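Local coordinates for protein VP2 (Primate bocaparvovirus 1, PDB 7L0Y) that self-assembles, as 60 copies, into the T=1 icosahedral capsid of the virus, about 26 nm across, at residues A[18-23]-A[34-39]; A[74-79]-A[152-157]; A[103-108]-A[452-457]. One frame throughout, in Å; residues are numbered along the deposited sequence.

Interaction 1: A[18-23]-A[34-39]; sequences GGWVGG and KNTRQF
On the BIDG sheet of the parvovirus jelly roll, Trp-20 lays its indole over Thr-36, where the end of the glycine-rich N-terminal run crosses strand 30-42, the B strand, before turning into a short hairpin with it. CG of Trp-20 is anti to the backbone N (chi1 -173°), which swings the rings away from their own backbone and along the strand. Thr-36 rises beneath them: its CB lies 3.5 Å from the centroid of the Trp-20 six-membered ring and only 8° off the ring normal, a CH-pi contact centred on the face, and its methyl CG2 follows at 3.5 Å from Trp-20 CE3. The hydroxyl branch goes the other way. Thr-36 OG1 donates to Val-21 O at 2.5 Å, in the carbonyl plane and on a lone pair, while CG2 of Val-21 leans across the same hydroxyl. A single threonine thus serves both neighbours, one branch for the indole and one for the backbone. Thr-36 O takes a bond from NH1 of Arg-37 at 3.0 Å, with the oxygen in the guanidinium plane, while NH2 of the same guanidinium bonds to Pro-155 O. The indole N-H of Trp-20 is held by Glu-203 O of a second subunit, whose His-207 stacks on the ring, so the contact also belongs to a subunit interface. Further along, Gly-22 CA approaches Lys-34 O at 3.3 Å in a CA-H...O contact. Lys-34 then closes the segment pair by folding back on Gly-23: the side chain bends at both chi3 and chi4, bringing NZ to Gly-23 O at 3.1 Å from above the carbonyl plane, and Lys-34 N reaches the same oxygen at 3.1 Å through a weak, bent bond.

Interaction 2: A[74-79]-A[152-157]; sequences FNFNQY and DVMPDL
Asn-75 O and Met-154 N form the backbone link of this contact, a hydrogen bond of 3.2 Å in which the donor arrives nearly along the C=O axis. Val-153 CA adds a CA-H...O approach to the same Asn-75 O at 3.5 Å. Side chains close in on both flanks. Met-154, extended to its tip, brings SD to 3.8 Å from Phe-76 CD1; the sulfur is 4.8 Å from the centroid of the Phe-76 ring and well off its normal, an oblique Met-aromatic contact. Val-153 turns its two methyls to Gln-78 and crosses it at about a right angle, CG2 lying 3.6 Å from Gln-78 CB while CG1 faces OE1 at the end of the extended chain. The side chains of Asn-75 and Asp-152 also meet, but ND2 and OD1 are modelled too close for their pairing to be trusted. Within 74-79, Asn-77 N bonds weakly to Asn-75 OD1 at 3.4 Å, the connection of an Asx turn. The turn falls where strand 71-74, the end of the C strand in the CHEF sheet of the jelly roll, runs out toward helix 79-82; 152-157 is the loop that leads into strand 161-169. Trp-162 on that strand lies in the next shell, edge-to-face with Phe-76 and bonded through NE1 to Asp-152 O, while Tyr-73 OH holds Asp-152 OD2. His-82 NE2 reaches Phe-76 O from the helical side of the turn.

Interaction 3: A[103-108]-A[452-457]; sequences MQVKIY and VSCEIV
Met-103 reaches diagonally across the strand pair to Cys-454, its fully extended side chain setting CE 3.5 Å from SG. Strands 103-108 and 452-457 run antiparallel, axes 4.7 Å apart and N-to-C directions at 171°. Gln-104 with Glu-455 and Lys-106 with Ser-453 are the hydrogen-bonded pairs, each closed by two backbone bonds; the pairs between and beyond them are non-hydrogen-bonded. On the face carrying Met-103, Val-105 and Ile-107, small and long groups interlock. The CE methyl of Met-103 settles into the hollow beside Cys-454 SG and Val-105 CG2, which themselves lie 4.3 Å apart. The stem of Met-103 is flanked by Ile-456, with Met-103 CG and Ile-456 CG1 3.9 Å apart. At the other end Ile-107 and Val-452 lie side by side, Ile-107 CG1 being 3.4 Å from Val-452 CG1. The opposite face is more polar. Here the small Ser-453 fills the notch between two larger neighbours: its OG lies 3.3 Å from Lys-106 CB and 3.5 Å from Tyr-108 CE2. Tyr-108 borders that notch because its CG stands between the backbone N and carbonyl carbon (chi1 61°), carrying the ring across toward the neighbouring strand, over Ser-453, whereas Lys-106 runs straight out of the sheet. Gln-104 and Glu-455 project alongside each other, amide and carboxylate almost parallel (5°), without a bond between them. The two strands are the D strand and its partner, the last of the jelly roll's BIDG sheet: strand 30-42 borders 446-462, strand 215-232 borders 95-118, and Phe-74 and Phe-76 pack from the barrel interior on the Met-103, Val-105 and Ile-107 face, with Val-21 resting on Ser-453 from the other side.

From the N terminus, interaction 1 closes first, a local loop in which 18-23 folds onto the B strand through the hairpin of strands 23-26 and 30-42. Interaction 2 opens at 74-79 and interaction 3 at 103-108; 152-157 then closes the former and 452-457 the latter, so these two cross, while interaction 1 precedes both in series. The B strand pairs directly with 446-462, as Cys-454 N meets Asn-35 O, joining interactions 1 and 3 within the BIDG sheet. Arg-37 NH2 bonds to Pro-155 O, linking interaction 1 to 2. Phe-74 and Phe-76 bring the end of the C strand and the loop after it against Ile-107, Val-452 and Cys-454, tying the two jelly-roll sheets together.

Interaction 1: A[18-23]-A[34-39]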
loop_
_atom_site.group_PDB
_atom_site.type_symbol
_atom_site.label_atom_id
_atom_site.label_comp_id
_atom_site.label_asym_id
_atom_site.label_seq_id
_atom_site.Cartn_x
_atom_site.Cartn_y
_atom_site.Cartn_z
ATOM N N GLY A 18 51.260 -8.976 -72.421
ATOM C CA GLY A 18 51.055 -10.373 -72.119
ATOM C C GLY A 18 52.364 -11.124 -72.210
ATOM O O GLY A 18 53.372 -10.605 -72.687
ATOM N N GLY A 19 52.334 -12.358 -71.722
ATOM C CA GLY A 19 53.476 -13.234 -71.783
ATOM C C GLY A 19 53.270 -14.325 -72.812
ATOM O O GLY A 19 52.214 -14.439 -73.433
ATOM N N TRP A 20 54.299 -15.135 -72.979
ATOM C CA TRP A 20 54.210 -16.285 -73.856
ATOM C C TRP A 20 53.541 -17.430 -73.116
ATOM O O TRP A 20 53.884 -17.724 -71.973
ATOM C CB TRP A 20 55.608 -16.693 -74.283
ATOM C CG TRP A 20 55.662 -17.716 -75.289
ATOM C CD1 TRP A 20 55.746 -19.045 -75.091
ATOM C CD2 TRP A 20 55.749 -17.508 -76.688
ATOM N NE1 TRP A 20 55.821 -19.693 -76.285
ATOM C CE2 TRP A 20 55.834 -18.765 -77.287
ATOM C CE3 TRP A 20 55.753 -16.373 -77.495
ATOM C CZ2 TRP A 20 55.915 -18.927 -78.654
ATOM C CZ3 TRP A 20 55.832 -16.535 -78.852
ATOM C CH2 TRP A 20 55.913 -17.800 -79.421
ATOM N N VAL A 21 52.574 -18.073 -73.750
ATOM C CA VAL A 21 51.978 -19.279 -73.196
ATOM C C VAL A 21 52.310 -20.433 -74.122
ATOM O O VAL A 21 52.451 -20.253 -75.334
ATOM C CB VAL A 21 50.452 -19.177 -72.983
ATOM C CG1 VAL A 21 50.127 -18.055 -72.032
ATOM C CG2 VAL A 21 49.706 -19.043 -74.304
ATOM N N GLY A 22 52.450 -21.610 -73.544
ATOM C CA GLY A 22 52.773 -22.779 -74.327
ATOM C C GLY A 22 52.593 -24.019 -73.497
ATOM O O GLY A 22 52.553 -23.970 -72.266
ATOM N N GLY A 23 52.471 -25.138 -74.192
ATOM C CA GLY A 23 52.401 -26.430 -73.554
ATOM C C GLY A 23 50.992 -26.855 -73.217
ATOM O O GLY A 23 50.054 -26.063 -73.151
ATOM N N LYS A 34 47.930 -24.748 -74.960
ATOM C CA LYS A 34 48.294 -23.343 -75.010
ATOM C C LYS A 34 49.319 -23.160 -76.110
ATOM O O LYS A 34 50.296 -23.904 -76.175
ATOM C CB LYS A 34 48.869 -22.870 -73.682
ATOM C CG LYS A 34 47.900 -22.911 -72.545
ATOM C CD LYS A 34 48.540 -22.395 -71.285
ATOM C CE LYS A 34 49.713 -23.250 -70.857
ATOM N NZ LYS A 34 49.320 -24.643 -70.501
ATOM N N ASN A 35 49.098 -22.183 -76.971
ATOM C CA ASN A 35 49.990 -21.925 -78.085
ATOM C C ASN A 35 50.129 -20.433 -78.295
ATOM O O ASN A 35 49.136 -19.714 -78.306
ATOM C CB ASN A 35 49.476 -22.563 -79.371
ATOM C CG ASN A 35 49.699 -24.039 -79.418
ATOM O OD1 ASN A 35 50.788 -24.492 -79.733
ATOM N ND2 ASN A 35 48.671 -24.808 -79.096
ATOM N N THR A 36 51.354 -19.974 -78.471
ATOM C CA THR A 36 51.612 -18.598 -78.843
ATOM C C THR A 36 52.420 -18.615 -80.123
ATOM O O THR A 36 53.318 -19.440 -80.280
ATOM C CB THR A 36 52.382 -17.835 -77.766
ATOM O OG1 THR A 36 51.796 -18.084 -76.495
ATOM C CG2 THR A 36 52.268 -16.364 -78.011
ATOM N N ARG A 37 52.077 -17.730 -81.047
ATOM C CA ARG A 37 52.901 -17.487 -82.212
ATOM C C ARG A 37 53.209 -16.009 -82.312
ATOM O O ARG A 37 52.498 -15.163 -81.778
ATOM C CB ARG A 37 52.247 -17.934 -83.520
ATOM C CG ARG A 37 51.921 -19.381 -83.610
ATOM C CD ARG A 37 53.149 -20.243 -83.621
ATOM N NE ARG A 37 52.798 -21.642 -83.785
ATOM C CZ ARG A 37 52.511 -22.461 -82.785
ATOM N NH1 ARG A 37 52.524 -22.023 -81.540
ATOM N NH2 ARG A 37 52.202 -23.719 -83.035
ATOM N N GLN A 38 54.288 -15.719 -83.012
ATOM C CA GLN A 38 54.625 -14.381 -83.456
ATOM C C GLN A 38 54.127 -14.265 -84.886
ATOM O O GLN A 38 54.535 -15.047 -85.747
ATOM C CB GLN A 38 56.133 -14.174 -83.351
ATOM C CG GLN A 38 56.702 -12.823 -83.706
ATOM C CD GLN A 38 56.242 -11.710 -82.803
ATOM O OE1 GLN A 38 55.627 -10.755 -83.252
ATOM N NE2 GLN A 38 56.487 -11.855 -81.515
ATOM N N PHE A 39 53.234 -13.320 -85.138
ATOM C CA PHE A 39 52.667 -13.150 -86.463
ATOM C C PHE A 39 53.165 -11.845 -87.062
ATOM O O PHE A 39 53.569 -10.930 -86.347
ATOM C CB PHE A 39 51.129 -13.148 -86.451
ATOM C CG PHE A 39 50.526 -11.976 -85.741
ATOM C CD1 PHE A 39 50.324 -10.782 -86.402
ATOM C CD2 PHE A 39 50.144 -12.068 -84.430
ATOM C CE1 PHE A 39 49.790 -9.718 -85.760
ATOM C CE2 PHE A 39 49.589 -11.004 -83.793
ATOM C CZ PHE A 39 49.416 -9.831 -84.454
#

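Interaction 2: A[74-79]-A[152-157]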
loop_
_atom_site.group_PDB
_atom_site.type_symbol
_atom_site.label_atom_id
_atom_site.label_comp_id
_atom_site.label_asym_id
_atom_site.label_seq_id
_atom_site.Cartn_x
_atom_site.Cartn_y
_atom_site.Cartn_z
ATOM N N PHE A 74 43.306 -14.539 -89.313
ATOM C CA PHE A 74 43.867 -15.663 -88.583
ATOM C C PHE A 74 43.081 -16.927 -88.889
ATOM O O PHE A 74 41.849 -16.926 -88.855
ATOM C CB PHE A 74 43.850 -15.403 -87.078
ATOM C CG PHE A 74 44.757 -14.306 -86.646
ATOM C CD1 PHE A 74 46.074 -14.562 -86.358
ATOM C CD2 PHE A 74 44.300 -13.014 -86.532
ATOM C CE1 PHE A 74 46.923 -13.555 -85.985
ATOM C CE2 PHE A 74 45.147 -12.006 -86.141
ATOM C CZ PHE A 74 46.458 -12.278 -85.863
ATOM N N ASN A 75 43.797 -18.002 -89.189
ATOM C CA ASN A 75 43.200 -19.312 -89.415
ATOM C C ASN A 75 43.771 -20.303 -88.413
ATOM O O ASN A 75 44.945 -20.674 -88.496
ATOM C CB ASN A 75 43.446 -19.783 -90.839
ATOM C CG ASN A 75 42.725 -21.059 -91.147
ATOM O OD1 ASN A 75 41.694 -21.357 -90.557
ATOM N ND2 ASN A 75 43.259 -21.827 -92.076
ATOM N N PHE A 76 42.942 -20.737 -87.474
ATOM C CA PHE A 76 43.337 -21.701 -86.459
ATOM C C PHE A 76 42.914 -23.124 -86.774
ATOM O O PHE A 76 43.077 -23.997 -85.924
ATOM C CB PHE A 76 42.788 -21.283 -85.102
ATOM C CG PHE A 76 43.366 -20.014 -84.608
ATOM C CD1 PHE A 76 44.561 -20.009 -83.927
ATOM C CD2 PHE A 76 42.741 -18.815 -84.866
ATOM C CE1 PHE A 76 45.098 -18.836 -83.484
ATOM C CE2 PHE A 76 43.278 -17.646 -84.430
ATOM C CZ PHE A 76 44.456 -17.653 -83.739
ATOM N N ASN A 77 42.363 -23.388 -87.955
ATOM C CA ASN A 77 41.654 -24.645 -88.154
ATOM C C ASN A 77 42.616 -25.718 -88.666
ATOM O O ASN A 77 42.840 -25.894 -89.863
ATOM C CB ASN A 77 40.507 -24.409 -89.120
ATOM C CG ASN A 77 39.585 -25.574 -89.228
ATOM O OD1 ASN A 77 39.420 -26.335 -88.288
ATOM N ND2 ASN A 77 38.964 -25.718 -90.378
ATOM N N GLN A 78 43.098 -26.512 -87.716
ATOM C CA GLN A 78 43.918 -27.690 -87.942
ATOM C C GLN A 78 44.349 -28.201 -86.577
ATOM O O GLN A 78 44.434 -27.423 -85.631
ATOM C CB GLN A 78 45.133 -27.374 -88.820
ATOM C CG GLN A 78 45.956 -28.568 -89.199
ATOM C CD GLN A 78 46.967 -28.260 -90.257
ATOM O OE1 GLN A 78 46.917 -27.213 -90.885
ATOM N NE2 GLN A 78 47.924 -29.157 -90.440
ATOM N N TYR A 79 44.666 -29.490 -86.487
ATOM C CA TYR A 79 45.054 -30.044 -85.195
ATOM C C TYR A 79 46.525 -29.798 -84.896
ATOM O O TYR A 79 46.896 -29.577 -83.741
ATOM C CB TYR A 79 44.719 -31.533 -85.120
ATOM C CG TYR A 79 43.243 -31.815 -85.022
ATOM C CD1 TYR A 79 42.585 -31.731 -83.811
ATOM C CD2 TYR A 79 42.513 -32.188 -86.131
ATOM C CE1 TYR A 79 41.250 -31.993 -83.712
ATOM C CE2 TYR A 79 41.180 -32.450 -86.039
ATOM C CZ TYR A 79 40.553 -32.352 -84.829
ATOM O OH TYR A 79 39.216 -32.617 -84.739
ATOM N N ASP A 152 47.032 -21.414 -95.046
ATOM C CA ASP A 152 47.055 -20.184 -94.275
ATOM C C ASP A 152 47.103 -20.430 -92.775
ATOM O O ASP A 152 47.011 -19.478 -91.997
ATOM C CB ASP A 152 45.839 -19.322 -94.641
ATOM C CG ASP A 152 44.514 -20.025 -94.395
ATOM O OD1 ASP A 152 44.493 -21.096 -93.760
ATOM O OD2 ASP A 152 43.475 -19.509 -94.856
ATOM N N VAL A 153 47.225 -21.682 -92.359
ATOM C CA VAL A 153 47.038 -22.069 -90.970
ATOM C C VAL A 153 48.242 -21.666 -90.123
ATOM O O VAL A 153 49.337 -21.419 -90.638
ATOM C CB VAL A 153 46.772 -23.583 -90.893
ATOM C CG1 VAL A 153 48.043 -24.349 -91.213
ATOM C CG2 VAL A 153 46.149 -23.981 -89.557
ATOM N N MET A 154 48.020 -21.582 -88.819
ATOM C CA MET A 154 49.061 -21.290 -87.848
ATOM C C MET A 154 50.238 -22.245 -88.017
ATOM O O MET A 154 50.041 -23.415 -88.358
ATOM C CB MET A 154 48.449 -21.397 -86.455
ATOM C CG MET A 154 49.325 -21.199 -85.265
ATOM S SD MET A 154 48.196 -20.981 -83.889
ATOM C CE MET A 154 49.248 -21.096 -82.468
ATOM N N PRO A 155 51.473 -21.784 -87.809
ATOM C CA PRO A 155 52.624 -22.656 -88.044
ATOM C C PRO A 155 52.680 -23.747 -86.997
ATOM O O PRO A 155 52.272 -23.558 -85.852
ATOM C CB PRO A 155 53.820 -21.706 -87.918
ATOM C CG PRO A 155 53.246 -20.350 -88.009
ATOM C CD PRO A 155 51.925 -20.470 -87.340
ATOM N N ASP A 156 53.209 -24.895 -87.403
ATOM C CA ASP A 156 53.255 -26.057 -86.528
ATOM C C ASP A 156 54.259 -25.845 -85.403
ATOM O O ASP A 156 53.942 -26.020 -84.224
ATOM C CB ASP A 156 53.599 -27.282 -87.369
ATOM C CG ASP A 156 53.483 -28.569 -86.610
ATOM O OD1 ASP A 156 53.021 -28.547 -85.457
ATOM O OD2 ASP A 156 53.868 -29.613 -87.169
ATOM N N LEU A 157 55.477 -25.450 -85.753
ATOM C CA LEU A 157 56.480 -25.151 -84.746
ATOM C C LEU A 157 56.187 -23.810 -84.083
ATOM O O LEU A 157 55.874 -22.834 -84.766
ATOM C CB LEU A 157 57.870 -25.124 -85.364
ATOM C CG LEU A 157 58.358 -26.478 -85.864
ATOM C CD1 LEU A 157 59.643 -26.302 -86.615
ATOM C CD2 LEU A 157 58.549 -27.404 -84.691
#

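Interaction 3: A[103-108]-A[452-457]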
loop_
_atom_site.group_PDB
_atom_site.type_symbol
_atom_site.label_atom_id
_atom_site.label_comp_id
_atom_site.label_asym_id
_atom_site.label_seq_id
_atom_site.Cartn_x
_atom_site.Cartn_y
_atom_site.Cartn_z
ATOM N N MET A 103 37.494 -21.891 -75.977
ATOM C CA MET A 103 38.605 -21.346 -76.739
ATOM C C MET A 103 38.828 -19.903 -76.326
ATOM O O MET A 103 37.877 -19.165 -76.071
ATOM C CB MET A 103 38.339 -21.436 -78.232
ATOM C CG MET A 103 39.489 -21.000 -79.102
ATOM S SD MET A 103 39.146 -21.342 -80.832
ATOM C CE MET A 103 40.593 -20.655 -81.622
ATOM N N GLN A 104 40.090 -19.513 -76.234
ATOM C CA GLN A 104 40.457 -18.163 -75.837
ATOM C C GLN A 104 41.612 -17.717 -76.714
ATOM O O GLN A 104 42.645 -18.386 -76.760
ATOM C CB GLN A 104 40.839 -18.132 -74.362
ATOM C CG GLN A 104 41.023 -16.776 -73.764
ATOM C CD GLN A 104 41.244 -16.865 -72.274
ATOM O OE1 GLN A 104 41.168 -17.947 -71.694
ATOM N NE2 GLN A 104 41.527 -15.734 -71.643
ATOM N N VAL A 105 41.443 -16.602 -77.412
ATOM C CA VAL A 105 42.481 -16.052 -78.272
ATOM C C VAL A 105 42.836 -14.662 -77.776
ATOM O O VAL A 105 41.953 -13.825 -77.578
ATOM C CB VAL A 105 42.041 -16.006 -79.744
ATOM C CG1 VAL A 105 43.090 -15.314 -80.569
ATOM C CG2 VAL A 105 41.823 -17.398 -80.265
ATOM N N LYS A 106 44.124 -14.420 -77.573
ATOM C CA LYS A 106 44.639 -13.100 -77.252
ATOM C C LYS A 106 45.546 -12.630 -78.376
ATOM O O LYS A 106 46.345 -13.407 -78.896
ATOM C CB LYS A 106 45.411 -13.103 -75.940
ATOM C CG LYS A 106 44.579 -13.397 -74.729
ATOM C CD LYS A 106 45.448 -13.443 -73.498
ATOM C CE LYS A 106 44.643 -13.703 -72.246
ATOM N NZ LYS A 106 45.526 -13.797 -71.057
ATOM N N ILE A 107 45.413 -11.363 -78.746
ATOM C CA ILE A 107 46.349 -10.690 -79.634
ATOM C C ILE A 107 46.978 -9.563 -78.840
ATOM O O ILE A 107 46.269 -8.700 -78.319
ATOM C CB ILE A 107 45.653 -10.161 -80.898
ATOM C CG1 ILE A 107 45.071 -11.323 -81.692
ATOM C CG2 ILE A 107 46.626 -9.403 -81.754
ATOM C CD1 ILE A 107 44.136 -10.917 -82.774
ATOM N N TYR A 108 48.300 -9.572 -78.732
ATOM C CA TYR A 108 48.962 -8.684 -77.790
ATOM C C TYR A 108 50.398 -8.460 -78.232
ATOM O O TYR A 108 50.864 -9.039 -79.213
ATOM C CB TYR A 108 48.869 -9.257 -76.377
ATOM C CG TYR A 108 49.516 -10.597 -76.225
ATOM C CD1 TYR A 108 50.786 -10.713 -75.712
ATOM C CD2 TYR A 108 48.869 -11.745 -76.644
ATOM C CE1 TYR A 108 51.372 -11.923 -75.581
ATOM C CE2 TYR A 108 49.452 -12.957 -76.534
ATOM C CZ TYR A 108 50.705 -13.046 -75.998
ATOM O OH TYR A 108 51.301 -14.270 -75.868
ATOM N N VAL A 452 49.998 -13.795 -81.044
ATOM C CA VAL A 452 48.700 -14.414 -80.810
ATOM C C VAL A 452 48.905 -15.617 -79.918
ATOM O O VAL A 452 49.798 -16.429 -80.158
ATOM C CB VAL A 452 47.995 -14.826 -82.114
ATOM C CG1 VAL A 452 47.397 -13.646 -82.738
ATOM C CG2 VAL A 452 48.991 -15.428 -83.074
ATOM N N SER A 453 48.081 -15.724 -78.892
ATOM C CA SER A 453 48.021 -16.911 -78.066
ATOM C C SER A 453 46.634 -17.513 -78.195
ATOM O O SER A 453 45.633 -16.814 -78.032
ATOM C CB SER A 453 48.346 -16.594 -76.611
ATOM O OG SER A 453 47.375 -15.748 -76.040
ATOM N N CYS A 454 46.582 -18.796 -78.518
ATOM C CA CYS A 454 45.351 -19.568 -78.538
ATOM C C CYS A 454 45.385 -20.526 -77.363
ATOM O O CYS A 454 46.426 -21.118 -77.073
ATOM C CB CYS A 454 45.205 -20.329 -79.855
ATOM S SG CYS A 454 43.677 -21.260 -80.047
ATOM N N GLU A 455 44.267 -20.656 -76.668
ATOM C CA GLU A 455 44.160 -21.599 -75.569
ATOM C C GLU A 455 42.828 -22.320 -75.660
ATOM O O GLU A 455 41.773 -21.688 -75.580
ATOM C CB GLU A 455 44.307 -20.881 -74.236
ATOM C CG GLU A 455 44.282 -21.781 -73.037
ATOM C CD GLU A 455 44.574 -21.026 -71.768
ATOM O OE1 GLU A 455 44.833 -19.810 -71.860
ATOM O OE2 GLU A 455 44.533 -21.634 -70.678
ATOM N N ILE A 456 42.873 -23.635 -75.825
ATOM C CA ILE A 456 41.671 -24.439 -75.980
ATOM C C ILE A 456 41.583 -25.409 -74.819
ATOM O O ILE A 456 42.564 -26.079 -74.490
ATOM C CB ILE A 456 41.643 -25.204 -77.312
ATOM C CG1 ILE A 456 41.611 -24.238 -78.484
ATOM C CG2 ILE A 456 40.425 -26.078 -77.392
ATOM C CD1 ILE A 456 41.692 -24.920 -79.792
ATOM N N VAL A 457 40.417 -25.476 -74.196
ATOM C CA VAL A 457 40.101 -26.545 -73.263
ATOM C C VAL A 457 39.424 -27.653 -74.051
ATOM O O VAL A 457 38.439 -27.419 -74.752
ATOM C CB VAL A 457 39.207 -26.048 -72.122
ATOM C CG1 VAL A 457 38.842 -27.196 -71.219
ATOM C CG2 VAL A 457 39.917 -24.975 -71.342
#